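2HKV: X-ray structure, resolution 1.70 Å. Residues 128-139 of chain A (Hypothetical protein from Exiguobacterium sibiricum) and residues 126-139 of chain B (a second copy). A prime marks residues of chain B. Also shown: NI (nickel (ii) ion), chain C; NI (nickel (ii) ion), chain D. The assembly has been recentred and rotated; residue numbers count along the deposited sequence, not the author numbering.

Chain A (128-139) HRSQLLDYLNLL
Chain B 126-139: YHHRSQLLDYLNLL

Two copies of one helix pack against each other, crossing at -46° with their N-to-C directions 46° apart and their axes 8.1 Å apart at closest approach. Both are regular α-helices that begin earlier in their chains and run through Leu138 and Leu138′, with phi near -60° and psi near -43° over most of their length; Leu139 and Leu139′, at -90/11, are the first residues to leave helical values. The backbones are nearest at the N-terminal end, where the CA atoms of Ser130 and His127′ lie 5.4 Å apart, and they splay to 10.2 Å between the CA atoms of Leu138 and Leu138′. The contact buries 487 Å², both sides summed, and His127′, Ser130 and Asp134 with its mate Asp134′ cover the most.

Ser130 points its CA-to-CB bond toward the other helix, and its small side chain permits the close approach: Ser130 CB lies 3.7 Å from Ser130′ CB. With chi1 at -169° (t), Ser130 OG donates a hydrogen bond of 2.8 Å to His127′ O. His127′ O also accepts the helical bond from Gln131′ N, at 3.2 Å, so the serine adds a second donor to it without breaking the helix.

His127′ leaves its backbone sideways, but chi1 173° (t) and chi2 80° bring its ring nearer the partner. Ser130 OG sits over one face, 3.6 Å from His127′ ND1, while Leu133 CD2 meets the edge, near the ring plane, 3.9 Å from His127′ CE1. Arg129, extended at chi1 and chi2 (both t) and then turned at chi3 67° (p), brings Arg129 NH2 to 3.9 Å from His127′ ND1. Water 1 links the two side chains: it accepts from Arg129 NE at 2.8 Å and is hydrogen-bonded to His127′ ND1, also at 2.8 Å. The ring is thus packed on a face and at its edge, while His127′ ND1 meets the water.

One turn beyond the serines, Asp134 and Asp134′ both direct their CA-to-CB bonds toward the partner, with chi1 -71° (m) and chi2 -16°. Their carboxylates meet with Asp134 OD2 only 2.4 Å from Asp134′ OD2. Two charged carboxylates would repel at this distance, so one of the acid groups probably holds a proton and donates it to the other. The same oxygens pack against the opposing backbones, Asp134 OD2 lying 3.5 Å from Gln131′ CA and Asp134′ OD2 3.5 Å from Gln131 CA.

Farther along, Leu138 and Leu138′ (chi1 -81°, m; chi2 165°, t) reach across the wider gap, with Leu138 CD1 4.0 Å from Leu138′ CD1, an apolar contact between partly exposed side chains.

His128 and His128′ direct their CA-to-CB bonds away from the other stretch. In chain A, His128 NE2 coordinates NI at 2.1 Å. His128 ND1 donates to Gln131 OE1 at 2.8 Å, and Gln131 NE2 donates to Tyr135 OH at 3.1 Å. The same arrangement recurs in chain B, where His128′ NE2 lies 2.1 Å from the other NI.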

# COMPACT_ATOMS: atom_id res chain seq x y z
N HIS A 128 -3.51 -3.97 -2.67
CA HIS A 128 -4.65 -4.82 -2.83
C HIS A 128 -5.45 -5.04 -1.57
O HIS A 128 -6.66 -5.30 -1.69
CB HIS A 128 -4.30 -6.15 -3.48
CG HIS A 128 -3.85 -6.03 -4.89
ND1 HIS A 128 -4.68 -5.62 -5.91
CD2 HIS A 128 -2.67 -6.33 -5.46
CE1 HIS A 128 -4.01 -5.68 -7.05
NE2 HIS A 128 -2.76 -6.04 -6.80
N ARG A 129 -4.85 -4.94 -0.38
CA ARG A 129 -5.64 -4.99 0.85
C ARG A 129 -6.66 -3.83 0.83
O ARG A 129 -7.86 -3.97 1.19
CB ARG A 129 -4.75 -4.83 2.06
CG ARG A 129 -5.50 -5.05 3.38
CD ARG A 129 -4.67 -4.72 4.62
NE ARG A 129 -4.38 -3.29 4.71
CZ ARG A 129 -4.06 -2.65 5.83
NH1 ARG A 129 -3.93 -3.31 6.96
NH2 ARG A 129 -3.81 -1.36 5.78
N SER A 130 -6.19 -2.65 0.39
CA SER A 130 -7.07 -1.47 0.25
C SER A 130 -8.21 -1.74 -0.73
O SER A 130 -9.41 -1.40 -0.45
CB SER A 130 -6.27 -0.26 -0.22
OG SER A 130 -7.04 0.93 -0.13
N GLN A 131 -7.88 -2.34 -1.87
CA GLN A 131 -8.90 -2.68 -2.87
C GLN A 131 -9.98 -3.57 -2.23
O GLN A 131 -11.21 -3.31 -2.41
CB GLN A 131 -8.26 -3.44 -4.00
CG GLN A 131 -9.15 -3.66 -5.17
CD GLN A 131 -8.39 -4.21 -6.37
OE1 GLN A 131 -7.19 -4.46 -6.30
NE2 GLN A 131 -9.10 -4.39 -7.50
N LEU A 132 -9.54 -4.61 -1.52
CA LEU A 132 -10.48 -5.57 -0.91
C LEU A 132 -11.32 -4.84 0.09
O LEU A 132 -12.56 -5.03 0.14
CB LEU A 132 -9.76 -6.77 -0.26
CG LEU A 132 -10.70 -7.80 0.41
CD1 LEU A 132 -11.79 -8.38 -0.61
CD2 LEU A 132 -9.83 -8.88 1.11
N LEU A 133 -10.70 -3.96 0.87
CA LEU A 133 -11.46 -3.20 1.85
C LEU A 133 -12.56 -2.32 1.17
O LEU A 133 -13.74 -2.26 1.62
CB LEU A 133 -10.51 -2.33 2.67
CG LEU A 133 -11.10 -1.44 3.76
CD1 LEU A 133 -11.36 -2.26 5.00
CD2 LEU A 133 -10.08 -0.29 4.05
N ASP A 134 -12.17 -1.64 0.09
CA ASP A 134 -13.13 -0.82 -0.67
C ASP A 134 -14.28 -1.68 -1.21
O ASP A 134 -15.43 -1.27 -1.17
CB ASP A 134 -12.49 -0.12 -1.84
CG ASP A 134 -11.56 1.00 -1.43
OD1 ASP A 134 -11.63 1.46 -0.25
OD2 ASP A 134 -10.78 1.44 -2.34
N TYR A 135 -13.97 -2.87 -1.71
CA TYR A 135 -15.00 -3.75 -2.22
C TYR A 135 -16.00 -4.13 -1.11
O TYR A 135 -17.21 -4.10 -1.34
CB TYR A 135 -14.42 -5.07 -2.71
CG TYR A 135 -13.81 -5.07 -4.09
CD1 TYR A 135 -13.47 -3.89 -4.74
CD2 TYR A 135 -13.57 -6.27 -4.74
CE1 TYR A 135 -12.86 -3.91 -5.99
CE2 TYR A 135 -13.00 -6.30 -6.00
CZ TYR A 135 -12.66 -5.12 -6.63
OH TYR A 135 -12.08 -5.17 -7.88
N LEU A 136 -15.48 -4.55 0.04
CA LEU A 136 -16.35 -5.01 1.11
C LEU A 136 -17.19 -3.83 1.61
O LEU A 136 -18.37 -3.97 1.82
CB LEU A 136 -15.55 -5.68 2.25
CG LEU A 136 -14.88 -7.02 1.89
CD1 LEU A 136 -14.25 -7.67 3.17
CD2 LEU A 136 -15.73 -8.01 1.13
N ASN A 137 -16.59 -2.65 1.73
CA ASN A 137 -17.35 -1.46 2.11
C ASN A 137 -18.39 -1.04 1.05
O ASN A 137 -19.50 -0.62 1.39
CB ASN A 137 -16.42 -0.31 2.41
CG ASN A 137 -15.77 -0.41 3.79
OD1 ASN A 137 -16.37 -0.95 4.73
ND2 ASN A 137 -14.56 0.09 3.89
N LEU A 138 -18.05 -1.18 -0.22
CA LEU A 138 -19.05 -1.03 -1.31
C LEU A 138 -20.24 -1.99 -1.14
O LEU A 138 -21.37 -1.68 -1.49
CB LEU A 138 -18.43 -1.29 -2.67
CG LEU A 138 -17.64 -0.10 -3.28
CD1 LEU A 138 -16.75 -0.52 -4.45
CD2 LEU A 138 -18.56 0.96 -3.71
N LEU A 139 -19.96 -3.16 -0.56
CA LEU A 139 -20.98 -4.18 -0.35
C LEU A 139 -21.69 -4.02 1.01
O LEU A 139 -22.41 -4.90 1.42
CB LEU A 139 -20.37 -5.57 -0.51
CG LEU A 139 -19.94 -5.96 -1.94
CD1 LEU A 139 -19.06 -7.25 -1.97
CD2 LEU A 139 -21.15 -6.12 -2.87
N TYR B 126 0.49 3.94 -0.35
CA TYR B 126 -0.01 2.94 -1.29
C TYR B 126 -1.42 2.52 -0.93
O TYR B 126 -2.23 2.32 -1.81
CB TYR B 126 0.96 1.73 -1.39
CG TYR B 126 2.07 1.97 -2.41
CD1 TYR B 126 3.23 2.69 -2.04
CD2 TYR B 126 2.01 1.44 -3.67
CE1 TYR B 126 4.24 2.97 -2.93
CE2 TYR B 126 3.03 1.66 -4.58
CZ TYR B 126 4.17 2.38 -4.19
OH TYR B 126 5.16 2.58 -5.11
N HIS B 127 -1.76 2.46 0.36
CA HIS B 127 -3.16 2.22 0.80
C HIS B 127 -4.12 3.26 0.18
O HIS B 127 -5.14 2.93 -0.40
CB HIS B 127 -3.22 2.23 2.33
CG HIS B 127 -4.61 2.18 2.91
ND1 HIS B 127 -5.32 1.00 3.02
CD2 HIS B 127 -5.42 3.16 3.39
CE1 HIS B 127 -6.51 1.25 3.57
NE2 HIS B 127 -6.60 2.55 3.79
N HIS B 128 -3.81 4.54 0.35
CA HIS B 128 -4.70 5.54 -0.14
C HIS B 128 -4.59 5.82 -1.62
O HIS B 128 -5.59 6.25 -2.20
CB HIS B 128 -4.60 6.85 0.65
CG HIS B 128 -5.06 6.73 2.06
ND1 HIS B 128 -6.38 6.48 2.39
CD2 HIS B 128 -4.40 6.88 3.22
CE1 HIS B 128 -6.48 6.49 3.72
NE2 HIS B 128 -5.28 6.66 4.25
N ARG B 129 -3.44 5.59 -2.26
CA ARG B 129 -3.35 5.69 -3.71
C ARG B 129 -4.36 4.69 -4.33
O ARG B 129 -5.10 4.98 -5.30
CB ARG B 129 -1.97 5.35 -4.19
CG ARG B 129 -1.78 5.62 -5.70
CD ARG B 129 -0.45 5.12 -6.25
NE ARG B 129 -0.37 3.66 -6.22
CZ ARG B 129 0.44 2.94 -6.98
NH1 ARG B 129 1.29 3.52 -7.80
NH2 ARG B 129 0.44 1.62 -6.85
N SER B 130 -4.40 3.47 -3.76
CA SER B 130 -5.35 2.44 -4.20
C SER B 130 -6.79 2.91 -4.04
O SER B 130 -7.65 2.73 -4.97
CB SER B 130 -5.15 1.15 -3.41
OG SER B 130 -5.89 0.08 -3.98
N GLN B 131 -7.10 3.51 -2.89
CA GLN B 131 -8.45 4.03 -2.65
C GLN B 131 -8.83 5.03 -3.75
O GLN B 131 -9.96 4.96 -4.31
CB GLN B 131 -8.48 4.74 -1.32
CG GLN B 131 -9.83 5.14 -0.86
CD GLN B 131 -9.83 5.63 0.57
OE1 GLN B 131 -8.78 5.70 1.22
NE2 GLN B 131 -11.03 5.96 1.10
N LEU B 132 -7.92 5.97 -4.03
CA LEU B 132 -8.19 7.02 -5.03
C LEU B 132 -8.40 6.37 -6.36
O LEU B 132 -9.34 6.73 -7.10
CB LEU B 132 -7.07 8.09 -5.09
CG LEU B 132 -7.30 9.20 -6.13
CD1 LEU B 132 -8.68 9.97 -5.90
CD2 LEU B 132 -6.04 10.11 -6.16
N LEU B 133 -7.57 5.38 -6.68
CA LEU B 133 -7.73 4.69 -7.95
C LEU B 133 -9.13 4.01 -8.06
O LEU B 133 -9.83 4.09 -9.12
CB LEU B 133 -6.62 3.67 -8.11
CG LEU B 133 -6.59 2.82 -9.38
CD1 LEU B 133 -5.97 3.61 -10.51
CD2 LEU B 133 -5.76 1.53 -9.09
N ASP B 134 -9.54 3.34 -6.99
CA ASP B 134 -10.86 2.69 -6.96
C ASP B 134 -11.98 3.73 -7.14
O ASP B 134 -12.94 3.48 -7.85
CB ASP B 134 -11.11 1.96 -5.66
CG ASP B 134 -10.29 0.70 -5.51
OD1 ASP B 134 -9.73 0.21 -6.54
OD2 ASP B 134 -10.24 0.19 -4.34
N TYR B 135 -11.85 4.89 -6.50
CA TYR B 135 -12.84 5.92 -6.64
C TYR B 135 -12.96 6.38 -8.09
O TYR B 135 -14.07 6.54 -8.60
CB TYR B 135 -12.47 7.16 -5.84
CG TYR B 135 -12.78 7.14 -4.36
CD1 TYR B 135 -13.04 5.96 -3.69
CD2 TYR B 135 -12.78 8.32 -3.64
CE1 TYR B 135 -13.27 5.95 -2.31
CE2 TYR B 135 -13.04 8.33 -2.28
CZ TYR B 135 -13.29 7.15 -1.62
OH TYR B 135 -13.54 7.17 -0.27
N LEU B 136 -11.82 6.68 -8.72
CA LEU B 136 -11.84 7.21 -10.08
C LEU B 136 -12.40 6.14 -11.02
O LEU B 136 -13.21 6.43 -11.85
CB LEU B 136 -10.45 7.71 -10.52
CG LEU B 136 -9.93 8.96 -9.78
CD1 LEU B 136 -8.59 9.45 -10.44
CD2 LEU B 136 -10.91 10.09 -9.60
N ASN B 137 -12.01 4.88 -10.82
CA ASN B 137 -12.58 3.79 -11.62
C ASN B 137 -14.08 3.57 -11.37
O ASN B 137 -14.84 3.30 -12.31
CB ASN B 137 -11.81 2.51 -11.38
CG ASN B 137 -10.49 2.46 -12.14
OD1 ASN B 137 -10.35 3.03 -13.22
ND2 ASN B 137 -9.52 1.79 -11.55
N LEU B 138 -14.52 3.72 -10.13
CA LEU B 138 -15.97 3.76 -9.82
C LEU B 138 -16.69 4.87 -10.60
O LEU B 138 -17.85 4.73 -10.98
CB LEU B 138 -16.21 3.99 -8.34
CG LEU B 138 -16.10 2.73 -7.45
CD1 LEU B 138 -15.99 3.07 -5.96
CD2 LEU B 138 -17.23 1.83 -7.67
N LEU B 139 -15.98 5.97 -10.87
CA LEU B 139 -16.53 7.10 -11.58
C LEU B 139 -16.35 6.98 -13.10
O LEU B 139 -16.57 7.94 -13.81
CB LEU B 139 -15.94 8.40 -11.03
CG LEU B 139 -16.36 8.79 -9.60
CD1 LEU B 139 -15.48 9.94 -9.01
CD2 LEU B 139 -17.84 9.16 -9.53
NI NI C . -1.45 -6.76 -8.22
NI NI D . -4.93 7.26 6.19
O HOH W 1 -3.93 -1.40 2.71
O HOH W 2 -3.01 -6.62 -9.83
O HOH W 3 -0.21 -7.37 -9.77
O HOH W 4 -4.75 7.76 8.19
O HOH W 5 -7.14 7.41 6.60